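Local coordinates for protein spectinomycin phosphotransferase (Legionella pneumophila, PDB 3I1A) that phosphorylates the antibiotic spectinomycin, probably with ATP as phosphate donor, and so gives the bacterium resistance to the drug, at residues Gly122-Leu125 against Arg126-His129; Lys149-Glu152 against Ile153-Phe157; Leu277-Tyr280 against Arg281-Ile285. All coordinates share one frame; numbering follows the deposited sequence.

Interaction 1 (Gly122-Leu125 against Arg126-His129); sequences GKVL and RQIH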
ATOM      1  N   GLY A 122     -16.525   0.463   2.946  1.00 14.47           N
ATOM      2  CA  GLY A 122     -17.077   1.345   1.928  1.00 15.14           C
ATOM      3  C   GLY A 122     -17.355   2.726   2.516  1.00 14.93           C
ATOM      4  O   GLY A 122     -17.071   3.754   1.890  1.00 15.63           O
ATOM      5  N   LYS A 123     -17.947   2.766   3.709  1.00 14.08           N
ATOM      6  CA  LYS A 123     -18.233   4.049   4.372  1.00 15.39           C
ATOM      7  C   LYS A 123     -16.947   4.870   4.625  1.00 16.08           C
ATOM      8  O   LYS A 123     -16.895   6.069   4.362  1.00 15.90           O
ATOM      9  CB  LYS A 123     -18.943   3.783   5.702  1.00 18.40           C
ATOM     10  CG  LYS A 123     -19.245   5.001   6.593  1.00 22.24           C
ATOM     11  CD  LYS A 123     -19.853   4.533   7.937  1.00 27.15           C
ATOM     12  CE  LYS A 123     -19.117   3.301   8.535  1.00 32.44           C
ATOM     13  NZ  LYS A 123     -19.448   2.881   9.971  1.00 31.96           N
ATOM     14  N   VAL A 124     -15.903   4.203   5.114  1.00 15.80           N
ATOM     15  CA  VAL A 124     -14.647   4.883   5.422  1.00 15.95           C
ATOM     16  C   VAL A 124     -13.898   5.352   4.184  1.00 15.92           C
ATOM     17  O   VAL A 124     -13.368   6.469   4.149  1.00 15.81           O
ATOM     18  CB  VAL A 124     -13.734   3.961   6.287  1.00 17.01           C
ATOM     19  CG1 VAL A 124     -12.351   4.583   6.454  1.00 22.13           C
ATOM     20  CG2 VAL A 124     -14.386   3.776   7.655  1.00 19.13           C
ATOM     21  N   LEU A 125     -13.864   4.528   3.155  1.00 15.64           N
ATOM     22  CA  LEU A 125     -13.167   4.949   1.956  1.00 16.90           C
ATOM     23  C   LEU A 125     -13.932   6.099   1.314  1.00 15.81           C
ATOM     24  O   LEU A 125     -13.331   6.988   0.732  1.00 16.21           O
ATOM     25  CB  LEU A 125     -13.000   3.786   0.993  1.00 18.43           C
ATOM     26  CG  LEU A 125     -11.925   3.961  -0.073  1.00 22.74           C
ATOM     27  CD1 LEU A 125     -10.575   4.270   0.584  1.00 22.93           C
ATOM     28  CD2 LEU A 125     -11.797   2.673  -0.870  1.00 22.57           C
ATOM     29  N   ARG A 126     -15.262   6.124   1.422  1.00 14.82           N
ATOM     30  CA  ARG A 126     -15.986   7.265   0.855  1.00 15.46           C
ATOM     31  C   ARG A 126     -15.633   8.525   1.663  1.00 14.81           C
ATOM     32  O   ARG A 126     -15.481   9.619   1.107  1.00 13.69           O
ATOM     33  CB  ARG A 126     -17.503   7.010   0.888  1.00 13.79           C
ATOM     34  CG  ARG A 126     -18.366   8.170   0.327  1.00 15.64           C
ATOM     35  CD  ARG A 126     -18.146   8.372  -1.166  1.00 18.60           C
ATOM     36  NE  ARG A 126     -18.905   9.517  -1.690  1.00 22.33           N
ATOM     37  CZ  ARG A 126     -20.225   9.524  -1.891  1.00 22.99           C
ATOM     38  NH1 ARG A 126     -20.963   8.451  -1.625  1.00 20.43           N
ATOM     39  NH2 ARG A 126     -20.821  10.620  -2.361  1.00 25.04           N
ATOM     40  N   GLN A 127     -15.508   8.373   2.981  1.00 16.08           N
ATOM     41  CA  GLN A 127     -15.149   9.492   3.855  1.00 17.40           C
ATOM     42  C   GLN A 127     -13.804  10.073   3.448  1.00 17.78           C
ATOM     43  O   GLN A 127     -13.614  11.290   3.425  1.00 16.24           O
ATOM     44  CB  GLN A 127     -15.023   9.042   5.313  1.00 22.57           C
ATOM     45  CG  GLN A 127     -16.293   9.074   6.139  1.00 25.33           C
ATOM     46  CD  GLN A 127     -15.973   8.922   7.617  1.00 28.06           C
ATOM     47  OE1 GLN A 127     -15.597   7.848   8.060  1.00 31.04           O
ATOM     48  NE2 GLN A 127     -16.093  10.006   8.375  1.00 32.52           N
ATOM     49  N   ILE A 128     -12.868   9.183   3.158  1.00 15.08           N
ATOM     50  CA  ILE A 128     -11.525   9.583   2.764  1.00 15.79           C
ATOM     51  C   ILE A 128     -11.588  10.311   1.431  1.00 15.39           C
ATOM     52  O   ILE A 128     -11.035  11.408   1.281  1.00 13.92           O
ATOM     53  CB  ILE A 128     -10.582   8.338   2.677  1.00 16.67           C
ATOM     54  CG1 ILE A 128     -10.310   7.790   4.082  1.00 18.80           C
ATOM     55  CG2 ILE A 128      -9.253   8.722   1.999  1.00 19.32           C
ATOM     56  CD1 ILE A 128      -9.849   6.320   4.091  1.00 17.32           C
ATOM     57  N   HIS A 129     -12.279   9.732   0.460  1.00 12.15           N
ATOM     58  CA  HIS A 129     -12.364  10.365  -0.848  1.00 13.97           C
ATOM     59  C   HIS A 129     -13.069  11.717  -0.817  1.00 14.85           C
ATOM     60  O   HIS A 129     -12.827  12.550  -1.676  1.00 14.66           O
ATOM     61  CB  HIS A 129     -13.082   9.443  -1.843  1.00 13.11           C
ATOM     62  CG  HIS A 129     -12.319   8.192  -2.145  1.00 12.93           C
ATOM     63  ND1 HIS A 129     -12.860   7.132  -2.836  1.00 11.82           N
ATOM     64  CD2 HIS A 129     -11.033   7.856  -1.887  1.00 12.13           C
ATOM     65  CE1 HIS A 129     -11.938   6.194  -2.994  1.00 13.29           C
ATOM     66  NE2 HIS A 129     -10.819   6.611  -2.426  1.00 14.17           N
TER

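Interaction 2 (Lys149-Glu152 against Ile153-Phe157); sequences KWRE and IVRSF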
ATOM      1  N   LYS A 149       6.279   4.978 -17.440  1.00 27.28           N
ATOM      2  CA  LYS A 149       7.507   4.359 -16.920  1.00 28.39           C
ATOM      3  C   LYS A 149       7.511   2.837 -16.891  1.00 28.15           C
ATOM      4  O   LYS A 149       8.408   2.193 -17.453  1.00 28.27           O
ATOM      5  CB  LYS A 149       7.821   4.854 -15.501  1.00 30.28           C
ATOM      6  CG  LYS A 149       9.038   4.140 -14.889  1.00 34.24           C
ATOM      7  CD  LYS A 149       9.470   4.715 -13.552  1.00 36.14           C
ATOM      8  CE  LYS A 149      10.764   4.055 -13.085  1.00 38.89           C
ATOM      9  NZ  LYS A 149      11.384   4.754 -11.924  1.00 40.26           N
ATOM     10  N   TRP A 150       6.512   2.267 -16.231  1.00 26.50           N
ATOM     11  CA  TRP A 150       6.407   0.820 -16.092  1.00 25.06           C
ATOM     12  C   TRP A 150       6.063   0.118 -17.388  1.00 24.79           C
ATOM     13  O   TRP A 150       6.568  -0.972 -17.667  1.00 25.18           O
ATOM     14  CB  TRP A 150       5.372   0.493 -15.018  1.00 25.79           C
ATOM     15  CG  TRP A 150       5.627   1.289 -13.801  1.00 27.54           C
ATOM     16  CD1 TRP A 150       4.912   2.366 -13.350  1.00 28.87           C
ATOM     17  CD2 TRP A 150       6.710   1.111 -12.883  1.00 28.61           C
ATOM     18  NE1 TRP A 150       5.484   2.867 -12.199  1.00 30.38           N
ATOM     19  CE2 TRP A 150       6.590   2.116 -11.892  1.00 29.81           C
ATOM     20  CE3 TRP A 150       7.771   0.198 -12.801  1.00 28.19           C
ATOM     21  CZ2 TRP A 150       7.491   2.232 -10.833  1.00 30.84           C
ATOM     22  CZ3 TRP A 150       8.667   0.315 -11.744  1.00 29.68           C
ATOM     23  CH2 TRP A 150       8.521   1.324 -10.775  1.00 31.55           C
ATOM     24  N   ARG A 151       5.193   0.723 -18.186  1.00 22.15           N
ATOM     25  CA  ARG A 151       4.857   0.102 -19.448  1.00 22.19           C
ATOM     26  C   ARG A 151       6.120  -0.005 -20.298  1.00 22.75           C
ATOM     27  O   ARG A 151       6.326  -0.994 -20.981  1.00 23.84           O
ATOM     28  CB  ARG A 151       3.801   0.928 -20.182  1.00 24.36           C
ATOM     29  CG  ARG A 151       2.438   0.877 -19.504  1.00 23.67           C
ATOM     30  CD  ARG A 151       1.367   1.516 -20.365  1.00 23.19           C
ATOM     31  NE  ARG A 151       1.452   2.970 -20.401  1.00 25.13           N
ATOM     32  CZ  ARG A 151       1.039   3.775 -19.430  1.00 25.69           C
ATOM     33  NH1 ARG A 151       0.514   3.268 -18.316  1.00 25.05           N
ATOM     34  NH2 ARG A 151       1.109   5.096 -19.590  1.00 22.79           N
ATOM     35  N   GLU A 152       6.959   1.016 -20.249  1.00 22.97           N
ATOM     36  CA  GLU A 152       8.195   1.013 -21.027  1.00 25.53           C
ATOM     37  C   GLU A 152       9.132  -0.080 -20.541  1.00 25.18           C
ATOM     38  O   GLU A 152       9.719  -0.799 -21.352  1.00 25.48           O
ATOM     39  CB  GLU A 152       8.893   2.379 -20.944  1.00 28.54           C
ATOM     40  CG  GLU A 152       8.079   3.507 -21.574  1.00 33.90           C
ATOM     41  CD  GLU A 152       8.755   4.865 -21.483  1.00 37.23           C
ATOM     42  OE1 GLU A 152       9.411   5.155 -20.458  1.00 41.75           O
ATOM     43  OE2 GLU A 152       8.616   5.658 -22.433  1.00 39.39           O
ATOM     44  N   ILE A 153       9.261  -0.217 -19.225  1.00 23.27           N
ATOM     45  CA  ILE A 153      10.137  -1.249 -18.669  1.00 21.45           C
ATOM     46  C   ILE A 153       9.693  -2.638 -19.104  1.00 21.33           C
ATOM     47  O   ILE A 153      10.523  -3.472 -19.473  1.00 23.00           O
ATOM     48  CB  ILE A 153      10.169  -1.184 -17.133  1.00 21.72           C
ATOM     49  CG1 ILE A 153      10.966   0.041 -16.694  1.00 22.40           C
ATOM     50  CG2 ILE A 153      10.821  -2.444 -16.558  1.00 21.36           C
ATOM     51  CD1 ILE A 153      10.754   0.409 -15.235  1.00 22.31           C
ATOM     52  N   VAL A 154       8.395  -2.913 -19.080  1.00 18.66           N
ATOM     53  CA  VAL A 154       7.971  -4.241 -19.486  1.00 20.00           C
ATOM     54  C   VAL A 154       8.268  -4.443 -20.977  1.00 21.26           C
ATOM     55  O   VAL A 154       8.596  -5.545 -21.401  1.00 20.26           O
ATOM     56  CB  VAL A 154       6.459  -4.506 -19.209  1.00 18.74           C
ATOM     57  CG1 VAL A 154       6.076  -5.862 -19.714  1.00 19.93           C
ATOM     58  CG2 VAL A 154       6.181  -4.434 -17.689  1.00 19.57           C
ATOM     59  N   ARG A 155       8.164  -3.383 -21.778  1.00 20.45           N
ATOM     60  CA  ARG A 155       8.465  -3.570 -23.200  1.00 22.27           C
ATOM     61  C   ARG A 155       9.948  -3.853 -23.376  1.00 20.78           C
ATOM     62  O   ARG A 155      10.327  -4.572 -24.302  1.00 24.16           O
ATOM     63  CB  ARG A 155       8.070  -2.340 -24.040  1.00 18.88           C
ATOM     64  CG  ARG A 155       6.579  -2.109 -24.070  1.00 24.50           C
ATOM     65  CD  ARG A 155       6.162  -1.117 -25.138  1.00 23.44           C
ATOM     66  NE  ARG A 155       4.816  -0.625 -24.889  1.00 25.04           N
ATOM     67  CZ  ARG A 155       4.560   0.537 -24.286  1.00 26.87           C
ATOM     68  NH1 ARG A 155       5.559   1.314 -23.890  1.00 26.53           N
ATOM     69  NH2 ARG A 155       3.309   0.921 -24.068  1.00 27.07           N
ATOM     70  N   SER A 156      10.788  -3.287 -22.507  1.00 22.45           N
ATOM     71  CA  SER A 156      12.223  -3.533 -22.623  1.00 22.45           C
ATOM     72  C   SER A 156      12.522  -5.008 -22.368  1.00 23.65           C
ATOM     73  O   SER A 156      13.566  -5.504 -22.793  1.00 22.51           O
ATOM     74  CB  SER A 156      13.025  -2.669 -21.646  1.00 22.92           C
ATOM     75  OG  SER A 156      12.838  -3.085 -20.300  1.00 23.69           O
ATOM     76  N   PHE A 157      11.615  -5.714 -21.690  1.00 20.83           N
ATOM     77  CA  PHE A 157      11.822  -7.145 -21.413  1.00 21.62           C
ATOM     78  C   PHE A 157      11.635  -8.012 -22.652  1.00 21.50           C
ATOM     79  O   PHE A 157      12.256  -9.066 -22.769  1.00 22.18           O
ATOM     80  CB  PHE A 157      10.838  -7.695 -20.359  1.00 19.13           C
ATOM     81  CG  PHE A 157      10.995  -7.123 -18.967  1.00 19.03           C
ATOM     82  CD1 PHE A 157      12.103  -6.346 -18.610  1.00 15.98           C
ATOM     83  CD2 PHE A 157      10.029  -7.394 -18.003  1.00 15.60           C
ATOM     84  CE1 PHE A 157      12.238  -5.857 -17.324  1.00 18.09           C
ATOM     85  CE2 PHE A 157      10.160  -6.903 -16.699  1.00 17.37           C
ATOM     86  CZ  PHE A 157      11.264  -6.136 -16.361  1.00 17.04           C
TER

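Interaction 3 (Leu277-Tyr280 against Arg281-Ile285); sequences LSYY and RHERI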
ATOM      1  N   LEU A 277     -11.175   2.559 -14.060  1.00 15.69           N
ATOM      2  CA  LEU A 277     -11.071   1.387 -13.183  1.00 15.58           C
ATOM      3  C   LEU A 277     -10.292   0.266 -13.904  1.00 16.72           C
ATOM      4  O   LEU A 277      -9.430  -0.387 -13.312  1.00 15.92           O
ATOM      5  CB  LEU A 277     -12.461   0.861 -12.799  1.00 16.02           C
ATOM      6  CG  LEU A 277     -12.503  -0.157 -11.648  1.00 17.53           C
ATOM      7  CD1 LEU A 277     -12.413   0.558 -10.306  1.00 17.45           C
ATOM      8  CD2 LEU A 277     -13.833  -0.919 -11.698  1.00 19.21           C
ATOM      9  N   SER A 278     -10.592   0.055 -15.184  1.00 17.18           N
ATOM     10  CA  SER A 278      -9.894  -0.987 -15.944  1.00 18.44           C
ATOM     11  C   SER A 278      -8.425  -0.596 -16.155  1.00 18.38           C
ATOM     12  O   SER A 278      -7.533  -1.446 -16.118  1.00 18.60           O
ATOM     13  CB  SER A 278     -10.571  -1.221 -17.292  1.00 20.51           C
ATOM     14  OG  SER A 278      -9.925  -2.288 -17.988  1.00 19.63           O
ATOM     15  N   TYR A 279      -8.174   0.691 -16.374  1.00 15.82           N
ATOM     16  CA  TYR A 279      -6.806   1.174 -16.544  1.00 15.38           C
ATOM     17  C   TYR A 279      -5.954   0.822 -15.313  1.00 16.68           C
ATOM     18  O   TYR A 279      -4.836   0.310 -15.435  1.00 17.70           O
ATOM     19  CB  TYR A 279      -6.774   2.692 -16.710  1.00 14.84           C
ATOM     20  CG  TYR A 279      -5.373   3.253 -16.562  1.00 13.95           C
ATOM     21  CD1 TYR A 279      -4.423   3.067 -17.563  1.00 14.89           C
ATOM     22  CD2 TYR A 279      -4.973   3.891 -15.380  1.00 12.49           C
ATOM     23  CE1 TYR A 279      -3.111   3.499 -17.391  1.00 12.09           C
ATOM     24  CE2 TYR A 279      -3.657   4.324 -15.194  1.00 14.53           C
ATOM     25  CZ  TYR A 279      -2.735   4.123 -16.212  1.00 13.36           C
ATOM     26  OH  TYR A 279      -1.456   4.560 -16.037  1.00 16.03           O
ATOM     27  N   TYR A 280      -6.464   1.130 -14.121  1.00 14.57           N
ATOM     28  CA  TYR A 280      -5.688   0.843 -12.922  1.00 13.93           C
ATOM     29  C   TYR A 280      -5.432  -0.635 -12.688  1.00 15.25           C
ATOM     30  O   TYR A 280      -4.336  -1.002 -12.294  1.00 15.53           O
ATOM     31  CB  TYR A 280      -6.352   1.452 -11.683  1.00 13.36           C
ATOM     32  CG  TYR A 280      -6.017   2.914 -11.503  1.00 14.49           C
ATOM     33  CD1 TYR A 280      -4.692   3.324 -11.346  1.00 12.58           C
ATOM     34  CD2 TYR A 280      -7.018   3.890 -11.480  1.00 14.26           C
ATOM     35  CE1 TYR A 280      -4.371   4.661 -11.168  1.00 15.33           C
ATOM     36  CE2 TYR A 280      -6.711   5.219 -11.298  1.00 13.74           C
ATOM     37  CZ  TYR A 280      -5.386   5.608 -11.139  1.00 13.79           C
ATOM     38  OH  TYR A 280      -5.048   6.928 -10.903  1.00 12.04           O
ATOM     39  N   ARG A 281      -6.425  -1.485 -12.933  1.00 15.69           N
ATOM     40  CA  ARG A 281      -6.234  -2.924 -12.722  1.00 15.99           C
ATOM     41  C   ARG A 281      -5.188  -3.475 -13.676  1.00 17.17           C
ATOM     42  O   ARG A 281      -4.400  -4.335 -13.283  1.00 17.05           O
ATOM     43  CB  ARG A 281      -7.538  -3.683 -12.899  1.00 17.36           C
ATOM     44  CG  ARG A 281      -8.525  -3.367 -11.808  1.00 16.47           C
ATOM     45  CD  ARG A 281      -9.788  -4.184 -11.974  1.00 17.97           C
ATOM     46  NE  ARG A 281     -10.622  -4.047 -10.786  1.00 17.86           N
ATOM     47  CZ  ARG A 281     -11.885  -4.446 -10.711  1.00 18.54           C
ATOM     48  NH1 ARG A 281     -12.478  -5.011 -11.756  1.00 21.78           N
ATOM     49  NH2 ARG A 281     -12.559  -4.274  -9.577  1.00 20.98           N
ATOM     50  N   HIS A 282      -5.164  -2.997 -14.919  1.00 15.91           N
ATOM     51  CA  HIS A 282      -4.138  -3.471 -15.849  1.00 17.07           C
ATOM     52  C   HIS A 282      -2.786  -2.859 -15.500  1.00 14.97           C
ATOM     53  O   HIS A 282      -1.777  -3.560 -15.451  1.00 16.84           O
ATOM     54  CB  HIS A 282      -4.503  -3.119 -17.315  1.00 16.59           C
ATOM     55  CG  HIS A 282      -5.619  -3.951 -17.890  1.00 15.51           C
ATOM     56  ND1 HIS A 282      -6.941  -3.775 -17.543  1.00 16.71           N
ATOM     57  CD2 HIS A 282      -5.595  -4.989 -18.759  1.00 16.06           C
ATOM     58  CE1 HIS A 282      -7.685  -4.667 -18.173  1.00 17.30           C
ATOM     59  NE2 HIS A 282      -6.893  -5.418 -18.917  1.00 16.90           N
ATOM     60  N   GLU A 283      -2.757  -1.555 -15.238  1.00 15.63           N
ATOM     61  CA  GLU A 283      -1.506  -0.868 -14.928  1.00 14.68           C
ATOM     62  C   GLU A 283      -0.835  -1.338 -13.641  1.00 14.81           C
ATOM     63  O   GLU A 283       0.390  -1.403 -13.562  1.00 13.97           O
ATOM     64  CB  GLU A 283      -1.749   0.647 -14.870  1.00 14.99           C
ATOM     65  CG  GLU A 283      -0.561   1.486 -14.416  1.00 16.64           C
ATOM     66  CD  GLU A 283       0.663   1.431 -15.328  1.00 17.65           C
ATOM     67  OE1 GLU A 283       0.541   1.072 -16.521  1.00 19.04           O
ATOM     68  OE2 GLU A 283       1.757   1.775 -14.841  1.00 20.06           O
ATOM     69  N   ARG A 284      -1.617  -1.658 -12.611  1.00 14.83           N
ATOM     70  CA  ARG A 284      -0.979  -2.130 -11.387  1.00 15.28           C
ATOM     71  C   ARG A 284      -0.254  -3.453 -11.664  1.00 15.62           C
ATOM     72  O   ARG A 284       0.813  -3.696 -11.102  1.00 17.16           O
ATOM     73  CB  ARG A 284      -2.001  -2.345 -10.277  1.00 13.77           C
ATOM     74  CG  ARG A 284      -1.341  -2.537  -8.910  1.00 15.84           C
ATOM     75  CD  ARG A 284      -2.406  -2.690  -7.810  1.00 16.34           C
ATOM     76  NE  ARG A 284      -1.774  -2.837  -6.500  1.00 18.01           N
ATOM     77  CZ  ARG A 284      -1.349  -3.995  -6.000  1.00 21.46           C
ATOM     78  NH1 ARG A 284      -1.497  -5.125  -6.698  1.00 19.34           N
ATOM     79  NH2 ARG A 284      -0.746  -4.013  -4.811  1.00 18.83           N
ATOM     80  N   ILE A 285      -0.825  -4.296 -12.527  1.00 15.63           N
ATOM     81  CA  ILE A 285      -0.168  -5.579 -12.853  1.00 16.29           C
ATOM     82  C   ILE A 285       1.101  -5.300 -13.665  1.00 16.82           C
ATOM     83  O   ILE A 285       2.148  -5.929 -13.456  1.00 17.48           O
ATOM     84  CB  ILE A 285      -1.125  -6.524 -13.614  1.00 14.67           C
ATOM     85  CG1 ILE A 285      -2.339  -6.817 -12.732  1.00 15.92           C
ATOM     86  CG2 ILE A 285      -0.428  -7.835 -13.972  1.00 15.98           C
ATOM     87  CD1 ILE A 285      -3.483  -7.529 -13.423  1.00 13.04           C
TER

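Interaction 1 (Gly122-Leu125 against Arg126-His129)
The imidazole of His129 carries the backbone carbonyl O of Leu125 over one face, 3.3 Å above the ring plane and displaced toward the rim, nearest to CG. The Leu125 side chain meets the ring farther out, its CG lying 3.7 Å from both CE1 and NE2 of His129. With CG anti to its own backbone N (chi1 -161°), Leu125 holds that atom beside its carbonyl carbon, on the side of the helix where the His129 ring is. The same carbonyl O also accepts the His129 backbone N at 3.0 Å. This turn of helix thus bonds the peptide of His129 and packs against its ring, which is held by partners outside the turn.

Beside this pair, the methyl CG1 of Val124 comes to 3.9 Å from Ile128 CD1, and Leu125 CD1 approaches the same Ile128 methyl at 4.1 Å. Branched aliphatic side chains suit this buried side, where Ile128 also packs on Trp231. Gly122 offers its carbonyl O to Arg126 N at 3.0 Å, and the arginine turns outward to a salt bridge with Glu130 and a hydrogen bond from NH1 to Tyr267 O.

His129 uses both ring nitrogens, ND1 with Tyr267 OH and NE2 with Asp242 OD2, so the end of helix 115-129 is tied to helices 257-267 and 240-243, while Val124 and Ile128 pack on Ile228 of strand 226-228.

Interaction 2 (Lys149-Glu152 against Ile153-Phe157)
Helix 149-157, a short helix in the aminoglycoside phosphotransferase family region, begins with a turn in which Lys149 and Trp150 both lie alongside Ile153. The Ile153 methyl CD1 is 3.9 Å from CE3 of the indole and 4.1 Å from Lys149 CG. Its CG1 stands anti to the carbonyl carbon (chi1 -73°), an orientation that carries CD1 back to the preceding turn. Lys149 CG also sits over the centre of one indole face. The long aliphatic stem of a lysine suits this partly exposed site, since it can pack on the ring while its ammonium end extends away.

On another side of the helix, Arg155 reaches back along the previous turn with its chain extended. The carbonyl O of Arg151 lies 3.7 Å above one face of its guanidinium, toward the rim, and NH2 of Arg155 comes to 3.9 Å from Arg151 CB. Farther along, Ser156 N donates to Glu152 O at 2.9 Å.

Arg151 NE and Arg155 NH2 approach to 4.6 Å, yet both form salt bridges with Glu193 OE1 of helix 182-198. That shared carboxylate probably offsets the repulsion between the two cations and would tend to stay ionised. Arginine fits both positions because a long side chain with several N-H groups can reach a neighbouring helix, here converting two like charges into a joint attachment.

Interaction 3 (Leu277-Tyr280 against Arg281-Ile285)
The carbonyl O of Ser278 is gripped twice by His282: by ring ND1 at 2.8 Å and by backbone N at 3.1 Å. The two donors arrive from opposite faces of the carbonyl plane, ND1 standing 37° out of it. Seen from the imidazole, however, the oxygen lies close to the ring plane, so the bond helps fix the ring's rotation. His282 CG lies beside its own backbone N (chi1 -73°), which turns the ring back toward Ser278. The small serine leaves room for it, with OG 3.3 Å from CE1, and bonds to Glu330 near the chain's end.

Tyr279 presents a ring face to Glu283, whose CB makes a CH-pi contact 4.1 Å from the centroid; ring and carboxylate planes are only 9° apart. Leu277 CD2 similarly covers the centre of one guanidinium face of Arg281 at 4.1 Å, leaving that group's N-H edges for Thr329 and Met244.

Glu283 OE1 receives Ser192 OG and is salt-bridged to helix 149-157. These partners probably stabilise the buried carboxylate as an anion, although nearby Glu287 would work against this. Because ND1 of His282 donates, it carries a proton; this bond does not settle the state of NE2.

Overall arrangement
Along the chain the three contacts follow in series, interaction 1 on helix 115-129, interaction 2 on helix 149-157 and interaction 3 on helix 274-297. Interactions 2 and 3 have centres 15 Å apart and touch: Arg151 NH1 is 2.8 Å from Glu283 OE1 in a salt bridge. With helix 182-198, their helices pack as one unit through shared charged residues. Interaction 1 stands apart, its centre 33 Å from that of interaction 2 and 21 Å from that of interaction 3, but helix 240-243 joins its helix to the unit. Side chains of interactions 1 and 3 lie within about 7 to 12 Å of Asn217 and Asp230, which bind magnesium in another crystal structure of this protein, without touching them.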